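Local coordinates for protein nucleoside-diphosphate sugar epimerase (SulA family) (Corynebacterium glutamicum, PDB 3OH8) that probably acts as an NAD(P)-dependent epimerase on nucleoside-diphosphate sugars, with its exact substrate not established, at residues A[123-128]-A[438-444]; A[221-225]-A[277-281]; A[245-249]-A[296-300]; A[335-340]-A[364-370]. All blocks are in the same frame, centred on the assembly; numbering follows the deposited sequence.

Contact 1 of 4, residues A[123-128]-A[438-444]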
loop_
_atom_site.group_PDB
_atom_site.type_symbol
_atom_site.label_atom_id
_atom_site.label_comp_id
_atom_site.label_asym_id
_atom_site.label_seq_id
_atom_site.Cartn_x
_atom_site.Cartn_y
_atom_site.Cartn_z
ATOM N N ALA A 123 -5.522 -13.540 -6.827
ATOM C CA ALA A 123 -5.417 -12.491 -7.827
ATOM C C ALA A 123 -4.713 -11.278 -7.202
ATOM O O ALA A 123 -3.894 -10.620 -7.856
ATOM C CB ALA A 123 -6.805 -12.105 -8.353
ATOM N N TYR A 124 -5.024 -10.999 -5.934
ATOM C CA TYR A 124 -4.381 -9.889 -5.215
ATOM C C TYR A 124 -2.887 -10.143 -4.991
ATOM O O TYR A 124 -2.050 -9.281 -5.279
ATOM C CB TYR A 124 -5.053 -9.630 -3.851
ATOM C CG TYR A 124 -4.387 -8.492 -3.109
ATOM C CD1 TYR A 124 -4.730 -7.161 -3.385
ATOM C CD2 TYR A 124 -3.390 -8.734 -2.175
ATOM C CE1 TYR A 124 -4.109 -6.104 -2.732
ATOM C CE2 TYR A 124 -2.759 -7.678 -1.504
ATOM C CZ TYR A 124 -3.130 -6.368 -1.787
ATOM O OH TYR A 124 -2.511 -5.324 -1.137
ATOM N N ARG A 125 -2.561 -11.323 -4.470
ATOM C CA ARG A 125 -1.170 -11.702 -4.252
ATOM C C ARG A 125 -0.348 -11.556 -5.534
ATOM O O ARG A 125 0.764 -11.022 -5.498
ATOM C CB ARG A 125 -1.054 -13.138 -3.716
ATOM C CG ARG A 125 -1.644 -13.386 -2.334
ATOM C CD ARG A 125 -1.388 -14.844 -1.884
ATOM N NE ARG A 125 0.024 -15.203 -2.045
ATOM C CZ ARG A 125 0.943 -15.080 -1.091
ATOM N NH1 ARG A 125 0.599 -14.633 0.114
ATOM N NH2 ARG A 125 2.203 -15.392 -1.343
ATOM N N GLN A 126 -0.893 -12.026 -6.659
ATOM C CA GLN A 126 -0.202 -11.942 -7.954
ATOM C C GLN A 126 -0.024 -10.500 -8.462
ATOM O O GLN A 126 1.088 -10.082 -8.823
ATOM C CB GLN A 126 -0.928 -12.779 -9.021
ATOM C CG GLN A 126 -1.072 -14.255 -8.665
ATOM C CD GLN A 126 -1.952 -15.035 -9.644
ATOM O OE1 GLN A 126 -1.881 -16.261 -9.702
ATOM N NE2 GLN A 126 -2.782 -14.330 -10.406
ATOM N N THR A 127 -1.115 -9.743 -8.517
ATOM C CA THR A 127 -1.023 -8.358 -8.995
ATOM C C THR A 127 -0.140 -7.516 -8.074
ATOM O O THR A 127 0.673 -6.720 -8.538
ATOM C CB THR A 127 -2.418 -7.685 -9.179
ATOM O OG1 THR A 127 -3.160 -7.757 -7.957
ATOM C CG2 THR A 127 -3.206 -8.408 -10.267
ATOM N N GLN A 128 -0.294 -7.693 -6.771
ATOM C CA GLN A 128 0.446 -6.868 -5.821
ATOM C C GLN A 128 1.941 -7.126 -5.926
ATOM O O GLN A 128 2.746 -6.198 -5.912
ATOM C CB GLN A 128 -0.027 -7.118 -4.382
ATOM C CG GLN A 128 0.563 -6.138 -3.366
ATOM C CD GLN A 128 -0.077 -4.757 -3.460
ATOM O OE1 GLN A 128 -1.125 -4.582 -4.085
ATOM N NE2 GLN A 128 0.525 -3.788 -2.803
ATOM N N HIS A 438 -9.033 -4.027 -7.408
ATOM C CA HIS A 438 -7.831 -4.471 -6.701
ATOM C C HIS A 438 -8.074 -4.497 -5.197
ATOM O O HIS A 438 -7.777 -5.487 -4.525
ATOM C CB HIS A 438 -6.647 -3.557 -7.056
ATOM C CG HIS A 438 -5.340 -3.983 -6.445
ATOM N ND1 HIS A 438 -4.720 -5.161 -6.775
ATOM C CD2 HIS A 438 -4.532 -3.361 -5.552
ATOM C CE1 HIS A 438 -3.586 -5.271 -6.092
ATOM N NE2 HIS A 438 -3.450 -4.188 -5.346
ATOM N N GLU A 439 -8.630 -3.415 -4.670
ATOM C CA GLU A 439 -8.775 -3.276 -3.222
ATOM C C GLU A 439 -9.892 -4.111 -2.583
ATOM O O GLU A 439 -9.781 -4.533 -1.427
ATOM C CB GLU A 439 -8.919 -1.798 -2.863
ATOM C CG GLU A 439 -7.632 -1.038 -3.064
ATOM C CD GLU A 439 -6.519 -1.566 -2.183
ATOM O OE1 GLU A 439 -6.797 -1.977 -1.030
ATOM O OE2 GLU A 439 -5.363 -1.575 -2.654
ATOM N N LEU A 440 -10.945 -4.383 -3.345
ATOM C CA LEU A 440 -12.086 -5.129 -2.816
ATOM C C LEU A 440 -12.102 -6.586 -3.283
ATOM O O LEU A 440 -13.004 -7.351 -2.924
ATOM C CB LEU A 440 -13.404 -4.435 -3.186
ATOM C CG LEU A 440 -13.575 -3.018 -2.625
ATOM C CD1 LEU A 440 -14.931 -2.428 -3.024
ATOM C CD2 LEU A 440 -13.418 -3.021 -1.104
ATOM N N GLY A 441 -11.105 -6.965 -4.078
ATOM C CA GLY A 441 -10.874 -8.363 -4.411
ATOM C C GLY A 441 -11.702 -8.923 -5.555
ATOM O O GLY A 441 -12.225 -10.027 -5.459
ATOM N N TYR A 442 -11.801 -8.171 -6.643
ATOM C CA TYR A 442 -12.567 -8.603 -7.804
ATOM C C TYR A 442 -11.647 -8.915 -8.971
ATOM O O TYR A 442 -12.104 -9.009 -10.101
ATOM C CB TYR A 442 -13.536 -7.509 -8.252
ATOM C CG TYR A 442 -14.412 -6.934 -7.166
ATOM C CD1 TYR A 442 -14.859 -7.713 -6.111
ATOM C CD2 TYR A 442 -14.815 -5.604 -7.218
ATOM C CE1 TYR A 442 -15.678 -7.176 -5.123
ATOM C CE2 TYR A 442 -15.629 -5.060 -6.244
ATOM C CZ TYR A 442 -16.056 -5.844 -5.200
ATOM O OH TYR A 442 -16.866 -5.290 -4.231
ATOM N N GLU A 443 -10.349 -9.058 -8.717
ATOM C CA GLU A 443 -9.422 -9.314 -9.821
ATOM C C GLU A 443 -9.387 -10.801 -10.197
ATOM O O GLU A 443 -9.847 -11.650 -9.443
ATOM C CB GLU A 443 -8.032 -8.736 -9.523
ATOM C CG GLU A 443 -8.009 -7.200 -9.612
ATOM C CD GLU A 443 -6.653 -6.584 -9.275
ATOM O OE1 GLU A 443 -6.091 -6.919 -8.211
ATOM O OE2 GLU A 443 -6.161 -5.748 -10.070
ATOM N N GLN A 444 -8.874 -11.093 -11.385
ATOM C CA GLN A 444 -8.838 -12.452 -11.913
ATOM C C GLN A 444 -7.446 -13.022 -11.772
ATOM O O GLN A 444 -6.456 -12.290 -11.841
ATOM C CB GLN A 444 -9.164 -12.465 -13.410
ATOM C CG GLN A 444 -10.487 -11.860 -13.814
ATOM C CD GLN A 444 -10.516 -11.494 -15.299
ATOM O OE1 GLN A 444 -9.544 -11.723 -16.031
ATOM N NE2 GLN A 444 -11.628 -10.917 -15.744
HETATM O O HOH W 1 -3.129 -2.787 -1.773
#

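Contact 2 of 4, residues A[221-225]-A[277-281]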
loop_
_atom_site.group_PDB
_atom_site.type_symbol
_atom_site.label_atom_id
_atom_site.label_comp_id
_atom_site.label_asym_id
_atom_site.label_seq_id
_atom_site.Cartn_x
_atom_site.Cartn_y
_atom_site.Cartn_z
ATOM N N HIS A 221 -12.588 24.068 15.601
ATOM C CA HIS A 221 -11.549 23.051 15.776
ATOM C C HIS A 221 -10.130 23.621 15.770
ATOM O O HIS A 221 -9.159 22.865 15.856
ATOM C CB HIS A 221 -11.645 22.005 14.660
ATOM C CG HIS A 221 -12.718 20.985 14.868
ATOM N ND1 HIS A 221 -14.052 21.247 14.636
ATOM C CD2 HIS A 221 -12.651 19.694 15.268
ATOM C CE1 HIS A 221 -14.762 20.164 14.896
ATOM N NE2 HIS A 221 -13.936 19.208 15.281
ATOM N N LYS A 222 -10.011 24.940 15.655
ATOM C CA LYS A 222 -8.714 25.567 15.391
ATOM C C LYS A 222 -7.595 25.144 16.348
ATOM O O LYS A 222 -6.553 24.652 15.917
ATOM C CB LYS A 222 -8.823 27.097 15.351
ATOM C CG LYS A 222 -7.868 27.729 14.342
ATOM C CD LYS A 222 -7.360 29.092 14.790
ATOM C CE LYS A 222 -6.400 29.692 13.761
ATOM N NZ LYS A 222 -7.069 29.978 12.455
ATOM N N GLU A 223 -7.803 25.349 17.643
ATOM C CA GLU A 223 -6.768 25.034 18.621
ATOM C C GLU A 223 -6.406 23.544 18.592
ATOM O O GLU A 223 -5.229 23.182 18.533
ATOM C CB GLU A 223 -7.189 25.495 20.026
ATOM C CG GLU A 223 -6.097 25.397 21.088
ATOM C CD GLU A 223 -4.775 26.034 20.669
ATOM O OE1 GLU A 223 -4.760 26.884 19.746
ATOM O OE2 GLU A 223 -3.740 25.677 21.269
ATOM N N ALA A 224 -7.414 22.682 18.618
ATOM C CA ALA A 224 -7.183 21.241 18.543
ATOM C C ALA A 224 -6.287 20.858 17.368
ATOM O O ALA A 224 -5.444 19.973 17.491
ATOM C CB ALA A 224 -8.508 20.489 18.450
ATOM N N ILE A 225 -6.482 21.513 16.226
ATOM C CA ILE A 225 -5.712 21.188 15.028
ATOM C C ILE A 225 -4.311 21.782 15.096
ATOM O O ILE A 225 -3.343 21.206 14.601
ATOM C CB ILE A 225 -6.425 21.689 13.755
ATOM C CG1 ILE A 225 -7.631 20.798 13.448
ATOM C CG2 ILE A 225 -5.460 21.718 12.572
ATOM C CD1 ILE A 225 -8.662 21.448 12.545
ATOM N N PHE A 277 -11.838 27.391 5.815
ATOM C CA PHE A 277 -11.016 27.066 6.971
ATOM C C PHE A 277 -10.119 25.865 6.685
ATOM O O PHE A 277 -8.982 25.805 7.144
ATOM C CB PHE A 277 -11.872 26.794 8.205
ATOM C CG PHE A 277 -11.068 26.583 9.460
ATOM C CD1 PHE A 277 -10.360 27.637 10.027
ATOM C CD2 PHE A 277 -11.010 25.338 10.065
ATOM C CE1 PHE A 277 -9.615 27.459 11.183
ATOM C CE2 PHE A 277 -10.267 25.149 11.224
ATOM C CZ PHE A 277 -9.566 26.217 11.782
ATOM N N LEU A 278 -10.645 24.909 5.929
ATOM C CA LEU A 278 -9.866 23.745 5.541
ATOM C C LEU A 278 -8.583 24.190 4.844
ATOM O O LEU A 278 -7.480 23.728 5.176
ATOM C CB LEU A 278 -10.688 22.844 4.621
ATOM C CG LEU A 278 -9.938 21.710 3.921
ATOM C CD1 LEU A 278 -9.350 20.762 4.946
ATOM C CD2 LEU A 278 -10.863 20.969 2.955
ATOM N N ALA A 279 -8.727 25.080 3.867
ATOM C CA ALA A 279 -7.571 25.611 3.144
ATOM C C ALA A 279 -6.582 26.288 4.091
ATOM O O ALA A 279 -5.364 26.168 3.925
ATOM C CB ALA A 279 -8.013 26.588 2.055
ATOM N N GLU A 280 -7.107 27.009 5.079
ATOM C CA GLU A 280 -6.247 27.734 5.997
ATOM C C GLU A 280 -5.435 26.754 6.824
ATOM O O GLU A 280 -4.234 26.922 6.989
ATOM C CB GLU A 280 -7.061 28.644 6.917
ATOM C CG GLU A 280 -6.227 29.304 8.007
ATOM C CD GLU A 280 -6.999 30.377 8.760
ATOM O OE1 GLU A 280 -8.207 30.550 8.488
ATOM O OE2 GLU A 280 -6.396 31.046 9.622
ATOM N N VAL A 281 -6.108 25.735 7.343
ATOM C CA VAL A 281 -5.444 24.691 8.116
ATOM C C VAL A 281 -4.302 24.085 7.318
ATOM O O VAL A 281 -3.182 23.970 7.813
ATOM C CB VAL A 281 -6.419 23.571 8.527
ATOM C CG1 VAL A 281 -5.648 22.352 9.013
ATOM C CG2 VAL A 281 -7.383 24.083 9.602
#

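Contact 3 of 4, residues A[245-249]-A[296-300]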
loop_
_atom_site.group_PDB
_atom_site.type_symbol
_atom_site.label_atom_id
_atom_site.label_comp_id
_atom_site.label_asym_id
_atom_site.label_seq_id
_atom_site.Cartn_x
_atom_site.Cartn_y
_atom_site.Cartn_z
ATOM N N GLN A 245 22.568 14.626 9.132
ATOM C CA GLN A 245 22.277 13.480 8.283
ATOM C C GLN A 245 20.902 13.579 7.615
ATOM O O GLN A 245 20.711 13.076 6.511
ATOM C CB GLN A 245 22.394 12.165 9.061
ATOM C CG GLN A 245 22.217 10.901 8.191
ATOM C CD GLN A 245 22.380 9.614 8.981
ATOM O OE1 GLN A 245 22.735 9.638 10.160
ATOM N NE2 GLN A 245 22.116 8.478 8.333
ATOM N N CYS A 246 19.940 14.215 8.272
ATOM C CA CYS A 246 18.596 14.270 7.692
ATOM C C CYS A 246 18.503 15.334 6.595
ATOM O O CYS A 246 18.503 16.547 6.842
ATOM C CB CYS A 246 17.505 14.443 8.751
ATOM S SG CYS A 246 15.819 13.983 8.171
ATOM N N THR A 247 18.399 14.830 5.378
ATOM C CA THR A 247 18.500 15.605 4.162
ATOM C C THR A 247 17.136 16.067 3.688
ATOM O O THR A 247 17.024 16.982 2.877
ATOM C CB THR A 247 19.082 14.671 3.080
ATOM O OG1 THR A 247 20.515 14.667 3.175
ATOM C CG2 THR A 247 18.661 15.082 1.698
ATOM N N THR A 248 16.092 15.419 4.193
ATOM C CA THR A 248 14.799 15.483 3.527
ATOM C C THR A 248 13.628 15.348 4.485
ATOM O O THR A 248 13.651 14.496 5.365
ATOM C CB THR A 248 14.710 14.352 2.478
ATOM O OG1 THR A 248 15.806 14.474 1.561
ATOM C CG2 THR A 248 13.403 14.427 1.715
HETATM N N MSE A 249 12.602 16.182 4.294
HETATM C CA MSE A 249 11.350 16.040 5.026
HETATM C C MSE A 249 10.206 15.885 4.037
HETATM O O MSE A 249 9.905 16.806 3.258
HETATM C CB MSE A 249 11.098 17.237 5.969
HETATM C CG MSE A 249 9.860 17.088 6.866
HETATM SE SE MSE A 249 9.583 18.434 8.051
HETATM C CE MSE A 249 8.153 17.820 8.917
ATOM N N GLY A 296 17.854 24.661 4.269
ATOM C CA GLY A 296 18.351 24.096 3.022
ATOM C C GLY A 296 18.017 22.634 2.765
ATOM O O GLY A 296 18.539 22.040 1.816
ATOM N N LYS A 297 17.165 22.038 3.597
ATOM C CA LYS A 297 16.784 20.633 3.387
ATOM C C LYS A 297 15.699 20.517 2.329
ATOM O O LYS A 297 14.962 21.470 2.077
ATOM C CB LYS A 297 16.303 19.975 4.686
ATOM C CG LYS A 297 17.438 19.456 5.555
ATOM C CD LYS A 297 18.014 20.547 6.429
ATOM C CE LYS A 297 19.419 20.187 6.896
ATOM N NZ LYS A 297 19.429 18.973 7.739
ATOM N N ARG A 298 15.588 19.341 1.716
ATOM C CA ARG A 298 14.547 19.135 0.717
ATOM C C ARG A 298 13.204 18.872 1.403
ATOM O O ARG A 298 13.105 17.994 2.256
ATOM C CB ARG A 298 14.920 17.982 -0.228
ATOM C CG ARG A 298 13.935 17.790 -1.386
ATOM C CD ARG A 298 14.486 16.858 -2.469
ATOM N NE ARG A 298 14.836 15.529 -1.966
ATOM C CZ ARG A 298 13.991 14.506 -1.882
ATOM N NH1 ARG A 298 12.720 14.639 -2.262
ATOM N NH2 ARG A 298 14.419 13.341 -1.413
ATOM N N VAL A 299 12.176 19.640 1.043
ATOM C CA VAL A 299 10.845 19.446 1.613
ATOM C C VAL A 299 9.815 19.258 0.506
ATOM O O VAL A 299 9.821 20.002 -0.481
ATOM C CB VAL A 299 10.421 20.669 2.481
ATOM C CG1 VAL A 299 9.041 20.453 3.100
ATOM C CG2 VAL A 299 11.459 20.938 3.554
ATOM N N ALA A 300 8.951 18.254 0.656
ATOM C CA ALA A 300 7.780 18.121 -0.215
ATOM C C ALA A 300 6.518 17.933 0.617
ATOM O O ALA A 300 6.566 17.397 1.727
ATOM C CB ALA A 300 7.942 16.965 -1.179
#

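Contact 4 of 4, residues A[335-340]-A[364-370]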
loop_
_atom_site.group_PDB
_atom_site.type_symbol
_atom_site.label_atom_id
_atom_site.label_comp_id
_atom_site.label_asym_id
_atom_site.label_seq_id
_atom_site.Cartn_x
_atom_site.Cartn_y
_atom_site.Cartn_z
ATOM N N SER A 335 -20.339 16.750 -7.980
ATOM C CA SER A 335 -19.191 16.938 -7.091
ATOM C C SER A 335 -18.015 16.071 -7.520
ATOM O O SER A 335 -18.183 14.873 -7.757
ATOM C CB SER A 335 -19.571 16.600 -5.647
ATOM O OG SER A 335 -20.306 17.663 -5.071
ATOM N N TRP A 336 -16.831 16.671 -7.611
ATOM C CA TRP A 336 -15.643 15.948 -8.062
ATOM C C TRP A 336 -14.966 15.235 -6.902
ATOM O O TRP A 336 -14.599 15.851 -5.901
ATOM C CB TRP A 336 -14.648 16.891 -8.754
ATOM C CG TRP A 336 -15.064 17.372 -10.118
ATOM C CD1 TRP A 336 -15.601 18.594 -10.432
ATOM C CD2 TRP A 336 -14.967 16.650 -11.351
ATOM N NE1 TRP A 336 -15.832 18.674 -11.782
ATOM C CE2 TRP A 336 -15.466 17.494 -12.369
ATOM C CE3 TRP A 336 -14.520 15.371 -11.693
ATOM C CZ2 TRP A 336 -15.519 17.103 -13.705
ATOM C CZ3 TRP A 336 -14.577 14.980 -13.025
ATOM C CH2 TRP A 336 -15.071 15.844 -14.013
ATOM N N PHE A 337 -14.810 13.925 -7.053
ATOM C CA PHE A 337 -14.228 13.075 -6.031
ATOM C C PHE A 337 -12.748 12.887 -6.365
ATOM O O PHE A 337 -12.405 12.268 -7.363
ATOM C CB PHE A 337 -14.962 11.726 -6.010
ATOM C CG PHE A 337 -14.482 10.782 -4.949
ATOM C CD1 PHE A 337 -14.461 11.162 -3.622
ATOM C CD2 PHE A 337 -14.066 9.499 -5.283
ATOM C CE1 PHE A 337 -14.023 10.289 -2.642
ATOM C CE2 PHE A 337 -13.628 8.618 -4.311
ATOM C CZ PHE A 337 -13.605 9.012 -2.985
ATOM N N SER A 338 -11.887 13.457 -5.533
ATOM C CA SER A 338 -10.443 13.417 -5.742
ATOM C C SER A 338 -9.851 12.230 -4.962
ATOM O O SER A 338 -9.738 12.269 -3.727
ATOM C CB SER A 338 -9.837 14.747 -5.289
ATOM O OG SER A 338 -8.427 14.712 -5.271
ATOM N N TRP A 339 -9.501 11.170 -5.691
ATOM C CA TRP A 339 -9.184 9.872 -5.087
ATOM C C TRP A 339 -7.813 9.393 -5.531
ATOM O O TRP A 339 -7.306 9.823 -6.558
ATOM C CB TRP A 339 -10.207 8.827 -5.526
ATOM C CG TRP A 339 -10.132 8.559 -6.995
ATOM C CD1 TRP A 339 -10.756 9.260 -7.985
ATOM C CD2 TRP A 339 -9.371 7.531 -7.651
ATOM N NE1 TRP A 339 -10.430 8.737 -9.217
ATOM C CE2 TRP A 339 -9.585 7.668 -9.041
ATOM C CE3 TRP A 339 -8.527 6.509 -7.202
ATOM C CZ2 TRP A 339 -8.987 6.824 -9.988
ATOM C CZ3 TRP A 339 -7.933 5.663 -8.142
ATOM C CH2 TRP A 339 -8.171 5.827 -9.517
ATOM N N ILE A 340 -7.228 8.485 -4.756
ATOM C CA ILE A 340 -6.020 7.785 -5.185
ATOM C C ILE A 340 -6.006 6.370 -4.583
ATOM O O ILE A 340 -6.432 6.166 -3.446
ATOM C CB ILE A 340 -4.741 8.569 -4.783
ATOM C CG1 ILE A 340 -3.493 7.869 -5.351
ATOM C CG2 ILE A 340 -4.676 8.752 -3.250
ATOM C CD1 ILE A 340 -2.207 8.689 -5.263
ATOM N N ALA A 364 -1.024 14.195 -4.760
ATOM C CA ALA A 364 -1.028 12.731 -4.800
ATOM C C ALA A 364 -2.453 12.271 -5.024
ATOM O O ALA A 364 -3.172 11.960 -4.080
ATOM C CB ALA A 364 -0.465 12.145 -3.518
ATOM N N VAL A 365 -2.855 12.281 -6.288
ATOM C CA VAL A 365 -4.200 11.929 -6.706
ATOM C C VAL A 365 -4.048 11.166 -8.008
ATOM O O VAL A 365 -3.097 11.385 -8.748
ATOM C CB VAL A 365 -5.060 13.198 -6.979
ATOM C CG1 VAL A 365 -5.143 14.082 -5.720
ATOM C CG2 VAL A 365 -4.491 13.986 -8.169
ATOM N N ALA A 366 -4.969 10.253 -8.283
ATOM C CA ALA A 366 -4.969 9.581 -9.575
ATOM C C ALA A 366 -5.228 10.610 -10.674
ATOM O O ALA A 366 -5.847 11.636 -10.421
ATOM C CB ALA A 366 -6.030 8.471 -9.600
ATOM N N PRO A 367 -4.727 10.346 -11.892
ATOM C CA PRO A 367 -4.920 11.224 -13.052
ATOM C C PRO A 367 -6.401 11.514 -13.340
ATOM O O PRO A 367 -6.690 12.535 -13.957
ATOM C CB PRO A 367 -4.335 10.414 -14.214
ATOM C CG PRO A 367 -3.365 9.463 -13.593
ATOM C CD PRO A 367 -3.856 9.187 -12.192
ATOM N N ASN A 368 -7.310 10.645 -12.898
ATOM C CA ASN A 368 -8.722 10.740 -13.288
ATOM C C ASN A 368 -9.727 10.884 -12.142
ATOM O O ASN A 368 -10.344 9.897 -11.728
ATOM C CB ASN A 368 -9.112 9.520 -14.142
ATOM C CG ASN A 368 -8.368 9.473 -15.461
ATOM O OD1 ASN A 368 -8.444 10.402 -16.269
ATOM N ND2 ASN A 368 -7.628 8.403 -15.677
ATOM N N PRO A 369 -9.923 12.117 -11.640
ATOM C CA PRO A 369 -10.997 12.315 -10.656
ATOM C C PRO A 369 -12.363 12.028 -11.296
ATOM O O PRO A 369 -12.491 12.166 -12.509
ATOM C CB PRO A 369 -10.855 13.788 -10.263
ATOM C CG PRO A 369 -10.106 14.431 -11.400
ATOM C CD PRO A 369 -9.216 13.364 -11.973
ATOM N N VAL A 370 -13.354 11.611 -10.509
ATOM C CA VAL A 370 -14.663 11.263 -11.062
ATOM C C VAL A 370 -15.780 12.006 -10.351
ATOM O O VAL A 370 -15.604 12.469 -9.222
ATOM C CB VAL A 370 -14.950 9.740 -10.961
ATOM C CG1 VAL A 370 -13.890 8.938 -11.728
ATOM C CG2 VAL A 370 -15.001 9.310 -9.517
HETATM O O HOH W 2 -8.301 11.556 -8.626
#

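Contact 1 of 4, residues A[123-128]-A[438-444]
Helix 119-139 lies against the C-terminal end of helix 432-440 and the turn after it, with Ala123 beside Gln444 (CA to CA 5.3 Å) and Tyr124 beside His438. The motif at the centre is a His-carboxylate hydrogen bond. His438 ND1 donates to Glu443 OE1 at 2.7 Å. The donor sits on the syn side of the carboxylate, 30° out of its plane. Gly441, with positive phi, turns the chain out of the helix, and Glu443 then comes back to His438. The other ring nitrogen, His438 NE2, donates to Gln128 OE1, also at 2.7 Å. Gln128 is bent at chi2 (75°), and its amide lies nearly coplanar with the imidazole. Bonds at both nitrogens fix the rotation of the ring. Asp343 accepts from the Gln128 amide and takes a weak bond from His438 NE2. Tyr124 approaches one face of the imidazole. The two rings are near parallel, at 27°, but slid apart, with centroids 4.7 Å from each other, so they barely overlap; Tyr429 is the ring that stacks on His438. Thr127 meets the ring at its edge, and its OG1 is 3.1 Å from Glu443 OE1. Next to this polar cluster, toward Gln444, Ala123 CB packs on Glu443 CB at 3.8 Å. One water joins the two helices, accepting from Tyr124 OH at 2.7 Å and donating to Glu439 OE2 at 2.7 Å.

Contact 2 of 4, residues A[221-225]-A[277-281]
The Phe277 ring meets Lys222 edge-on: Lys222 CG lies near the ring plane, 3.4 Å from Phe277 CZ. Over one face of the ring is Val281 CG2, from one turn further along the same helix, offset toward the rim. Ile225 CD1 comes in obliquely, 4.2 Å from Phe277 CE2. The ring reaches the other helix because its CG stands anti to the backbone N (chi1 -174°). The second flat group is the Glu280 carboxylate. Lys222 NZ reaches Glu280 OE2 at 3.1 Å and forms a salt bridge. It comes from above the carboxylate plane, 67° out of it. The lysine chain first runs past the ring edge with its methylenes. Bends at chi2 and at chi4 (64°) bring the ammonium group to the glutamate. Apart from this charged pair lies an apolar one. Ile225 CG2 touches Val281 CG1 at 3.6 Å, and the two side chains cross at about a right angle. The contact is at the surface and joins the first turns of two helices of the Rossmann-like domain. Asp276, just before the second helix, accepts a bond from Ala279 N through its side chain. Phe277 also touches Asp219 in the loop before helix 222-242. That helix leads on to strand 248-254, while helix 277-287 is followed by helix 290-294 and strand 298-308.

Contact 3 of 4, residues A[245-249]-A[296-300]
Thr248 pairs with Arg298 and Met249 with Val299 as parallel beta bridges, joining neighbouring strands of a Rossmann-like sheet. Three backbone hydrogen bonds hold the pairing. Arg298 N donates to Thr247 O at 3.0 Å, Met249 N to Arg298 O at 2.8 Å, and Ala300 N to Met249 O at 3.1 Å. Two CA-H...O contacts add to them. Val299 CA lies 3.2 Å from Met249 O, so this carbonyl is met by two donors, and Thr248 CA approaches Arg298 O. The side-chain contacts divide between the two faces. On one face the Thr248 and Arg298 side chains lie side by side, pointing the same way. Thr248 CG2 sits over one face of the guanidinium group, 3.5 Å from Arg298 NH2. On the other face Met249, modelled as selenomethionine, meets Val299 only loosely, CB to CG2 at 4.4 Å. Its extended side chain runs on past Leu205 and His207. The charged groups bind main-chain oxygens. Lys297 bends at chi2 (84°) and chi4, and its NZ donates to Cys246 O at 2.7 Å. It also binds Ser243 O and Val240 O, at the end of helix 222-242. Arg298 NH1 binds Ile358 O and Ala352 O, and NH2 binds Ile353 O weakly. Some of these carbonyls, of Val240 and of Ala352 and Ile353, belong to the last turns of helices 222-242 and 342-354. The partial negative charge there would probably stabilise both cations and keep Lys297 protonated.

Contact 4 of 4, residues A[335-340]-A[364-370]
Trp339 holds its indole flat over the methyl group of Ala366. This is a CH-pi contact: Ala366 CB is 3.4 Å from the centroid of the six-membered ring, 15° off its normal. The ring edge has a different partner. Trp339 NE1 donates to Asn368 O at 2.8 Å, and the donor stands above the carbonyl plane. The indole sits here because its CG lies between the backbone N and the carbonyl carbon (chi1 65°), which brings the ring back over segment 364-370. Trp336 meets the same segment edge-on, with CZ3 3.5 Å from Pro369 O, while its NE1 is hydrogen-bonded to Asp264. Between the two tryptophans the backbones form a short antiparallel bridge, Phe337 with Val370, a hydrogen-bonded pair that adds strand 370-371 to the mixed Rossmann-like sheet. Phe337 N donates to Val370 O at 2.7 Å, but the return bond from Val370 N is weak. Phe337 and Val370 point to the same face, where Ile432 of helix 432-440 touches both. Further along, Ala366 N donates to Trp339 O at 2.9 Å. A water bridges the two backbones, accepting from Trp339 N and donating to Ala366 O. Ile340 CD1 packs on the backbone of Ala364, 3.6 Å from its C. Val365 CG1 lies against Ser338 OG at 3.4 Å, and that hydroxyl is hydrogen-bonded to Thr415.

In the fold
From the N terminus the chain first builds a seven-stranded antiparallel sheet and then helix 119-139, where contact 1 opens. It does not close until residues 438-444, so the other three contacts fall within its span. Contact 2 opens on helix 222-242 and joins it to helix 277-287. Contact 3 opens just after the first of these, before contact 2 closes at 277-281, and itself closes at 296-300. Contacts 2 and 3 cross. Contact 4 follows in series, opening at 335-340 and closing at 364-370. Contacts 3 and 4 reach the same mixed sheet through the adjacent strands 298-308 and 336-341. Contact 1 ties the helix after the N-terminal sheet to helix 432-440, which also touches contact 4.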